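Local coordinates for protein putative carbohydrate-active enzyme (Uncultured organism, PDB 5WH8) that probably hydrolyses O-glycosidic bonds as the family 5 cellulase domain of a larger, multi-modular protein, at residues N78-K83 with N87-N92. Numbering follows the deposited sequence.
Sequences NQWKSK and NAYIDN. With EDO (1,2-ethanediol), chain J.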
loop_
_atom_site.group_PDB
_atom_site.type_symbol
_atom_site.label_atom_id
_atom_site.label_comp_id
_atom_site.label_asym_id
_atom_site.label_seq_id
_atom_site.Cartn_x
_atom_site.Cartn_y
_atom_site.Cartn_z
ATOM N N ASN A 78 -6.242 22.047 2.391
ATOM C CA ASN A 78 -6.715 22.932 1.309
ATOM C C ASN A 78 -5.602 23.866 0.838
ATOM O O ASN A 78 -5.848 25.033 0.496
ATOM C CB ASN A 78 -7.950 23.743 1.761
ATOM C CG ASN A 78 -9.216 22.915 1.824
ATOM O OD1 ASN A 78 -9.489 22.093 0.943
ATOM N ND2 ASN A 78 -10.016 23.154 2.856
ATOM N N GLN A 79 -4.364 23.377 0.820
ATOM C CA GLN A 79 -3.248 24.127 0.249
ATOM C C GLN A 79 -2.907 23.797 -1.199
ATOM O O GLN A 79 -2.299 24.627 -1.878
ATOM C CB GLN A 79 -1.996 23.908 1.097
ATOM C CG GLN A 79 -2.052 24.634 2.417
ATOM C CD GLN A 79 -0.930 24.245 3.339
ATOM O OE1 GLN A 79 -0.565 23.075 3.431
ATOM N NE2 GLN A 79 -0.351 25.229 4.013
ATOM N N TRP A 80 -3.258 22.598 -1.672
ATOM C CA TRP A 80 -2.921 22.175 -3.022
ATOM C C TRP A 80 -4.193 22.015 -3.871
ATOM O O TRP A 80 -4.338 22.675 -4.910
ATOM C CB TRP A 80 -2.123 20.869 -2.957
ATOM C CG TRP A 80 -1.695 20.293 -4.288
ATOM C CD1 TRP A 80 -0.889 20.873 -5.212
ATOM C CD2 TRP A 80 -2.034 19.000 -4.801
ATOM N NE1 TRP A 80 -0.703 20.025 -6.280
ATOM C CE2 TRP A 80 -1.393 18.865 -6.050
ATOM C CE3 TRP A 80 -2.809 17.947 -4.328
ATOM C CZ2 TRP A 80 -1.506 17.715 -6.825
ATOM C CZ3 TRP A 80 -2.931 16.801 -5.106
ATOM C CH2 TRP A 80 -2.286 16.703 -6.346
ATOM N N LYS A 81 -5.102 21.151 -3.422
ATOM C CA LYS A 81 -6.448 20.988 -3.995
ATOM C C LYS A 81 -7.518 21.006 -2.908
ATOM O O LYS A 81 -7.256 20.587 -1.796
ATOM C CB LYS A 81 -6.552 19.659 -4.771
ATOM C CG LYS A 81 -5.784 19.628 -6.063
ATOM C CD LYS A 81 -5.978 18.281 -6.757
ATOM C CE LYS A 81 -5.141 18.182 -7.994
ATOM N NZ LYS A 81 -5.729 18.957 -9.137
ATOM N N SER A 82 -8.743 21.466 -3.222
ATOM C CA SER A 82 -9.882 21.256 -2.325
ATOM C C SER A 82 -10.075 19.756 -2.071
ATOM O O SER A 82 -9.696 18.943 -2.911
ATOM C CB SER A 82 -11.171 21.846 -2.916
ATOM O OG SER A 82 -11.683 20.988 -3.919
ATOM N N LYS A 83 -10.656 19.399 -0.931
ATOM C CA LYS A 83 -10.869 18.000 -0.563
ATOM C C LYS A 83 -11.631 17.201 -1.629
ATOM O O LYS A 83 -11.237 16.076 -1.972
ATOM C CB LYS A 83 -11.587 17.928 0.793
ATOM C CG LYS A 83 -10.712 18.443 1.931
ATOM C CD LYS A 83 -11.448 18.601 3.237
ATOM C CE LYS A 83 -10.557 19.344 4.243
ATOM N NZ LYS A 83 -11.235 19.563 5.559
ATOM N N ASN A 87 -10.264 14.209 -4.128
ATOM C CA ASN A 87 -11.010 12.972 -4.401
ATOM C C ASN A 87 -11.042 12.654 -5.901
ATOM O O ASN A 87 -10.863 11.502 -6.319
ATOM C CB ASN A 87 -12.466 13.068 -3.885
ATOM C CG ASN A 87 -12.589 12.989 -2.381
ATOM O OD1 ASN A 87 -11.606 12.825 -1.670
ATOM N ND2 ASN A 87 -13.829 13.123 -1.882
ATOM N N ALA A 88 -11.282 13.669 -6.728
ATOM C CA ALA A 88 -11.402 13.459 -8.162
ATOM C C ALA A 88 -10.064 13.035 -8.779
ATOM O O ALA A 88 -10.006 12.170 -9.669
ATOM C CB ALA A 88 -11.932 14.725 -8.839
ATOM N N TYR A 89 -8.985 13.621 -8.279
ATOM C CA TYR A 89 -7.634 13.251 -8.686
ATOM C C TYR A 89 -7.312 11.793 -8.347
ATOM O O TYR A 89 -6.717 11.062 -9.154
ATOM C CB TYR A 89 -6.644 14.193 -8.004
ATOM C CG TYR A 89 -5.184 13.844 -8.172
ATOM C CD1 TYR A 89 -4.483 14.242 -9.294
ATOM C CD2 TYR A 89 -4.500 13.134 -7.188
ATOM C CE1 TYR A 89 -3.157 13.939 -9.448
ATOM C CE2 TYR A 89 -3.170 12.820 -7.345
ATOM C CZ TYR A 89 -2.506 13.231 -8.470
ATOM O OH TYR A 89 -1.176 12.940 -8.627
ATOM N N ILE A 90 -7.673 11.392 -7.131
ATOM C CA ILE A 90 -7.481 10.020 -6.679
ATOM C C ILE A 90 -8.264 9.069 -7.576
ATOM O O ILE A 90 -7.745 8.022 -8.009
ATOM C CB ILE A 90 -7.914 9.880 -5.194
ATOM C CG1 ILE A 90 -6.948 10.668 -4.293
ATOM C CG2 ILE A 90 -7.955 8.420 -4.759
ATOM C CD1 ILE A 90 -7.473 10.957 -2.873
ATOM N N ASP A 91 -9.517 9.429 -7.863
ATOM C CA ASP A 91 -10.359 8.608 -8.727
ATOM C C ASP A 91 -9.712 8.399 -10.101
ATOM O O ASP A 91 -9.786 7.303 -10.666
ATOM C CB ASP A 91 -11.727 9.244 -8.962
ATOM C CG ASP A 91 -12.641 9.240 -7.736
ATOM O OD1 ASP A 91 -12.440 8.472 -6.770
ATOM O OD2 ASP A 91 -13.627 10.020 -7.772
ATOM N N ASN A 92 -9.115 9.461 -10.646
ATOM C CA ASN A 92 -8.421 9.363 -11.930
ATOM C C ASN A 92 -7.290 8.328 -11.870
ATOM O O ASN A 92 -7.121 7.524 -12.787
ATOM C CB ASN A 92 -7.846 10.717 -12.367
ATOM C CG ASN A 92 -8.921 11.733 -12.766
ATOM O OD1 ASN A 92 -10.092 11.405 -12.944
ATOM N ND2 ASN A 92 -8.499 12.983 -12.916
HETATM C C1 EDO J . -16.619 14.184 -4.766
HETATM O O1 EDO J . -15.789 14.105 -3.599
HETATM C C2 EDO J . -15.826 13.903 -6.038
HETATM O O2 EDO J . -14.982 15.018 -6.353
#
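W80 points the rim of its six-membered ring into the face of Y89, a T-shaped pair with planes at 86° and centroids 5.4 Å apart. The touching atom is W80 CH2, which stands over the centre of the phenol ring, 4.1 Å from Y89 CZ. Both residues carry CG anti to the backbone N (chi1 180° in W80), which brings the two aromatic groups together between the loop and the helix. K81 runs alongside: its CG lies over one indole face, offset toward the rim, and its CE comes within 4.2 Å of Y89 CD1 at an oblique approach. The lysine's aliphatic chain thus flanks both rings.

The backbone link is the first-turn helical bond, N87 N to K83 O at 3.0 Å with an N-H...O angle of 158°. S82 is the N-cap of this helix, its OG hydrogen-bonded to D85 N. N87 OD1 also nears K83 O, but two acceptors cannot bond; OD1 is instead hydrogen-bonded to Y75 OH, and ND2 donates to O1 of the ethanediol, probably from the crystallisation liquor, at 2.8 Å. K83 extends the other way, NZ forming a salt bridge with D124 OD1.

The contact joins the end of the loop after barrel strand 62-68 to the first turns of helix 83-100 in the parallel eight-stranded TIM barrel; N87, I90 and D91 face the neighbouring helix 122-135, and Y89 touches the loop at L39.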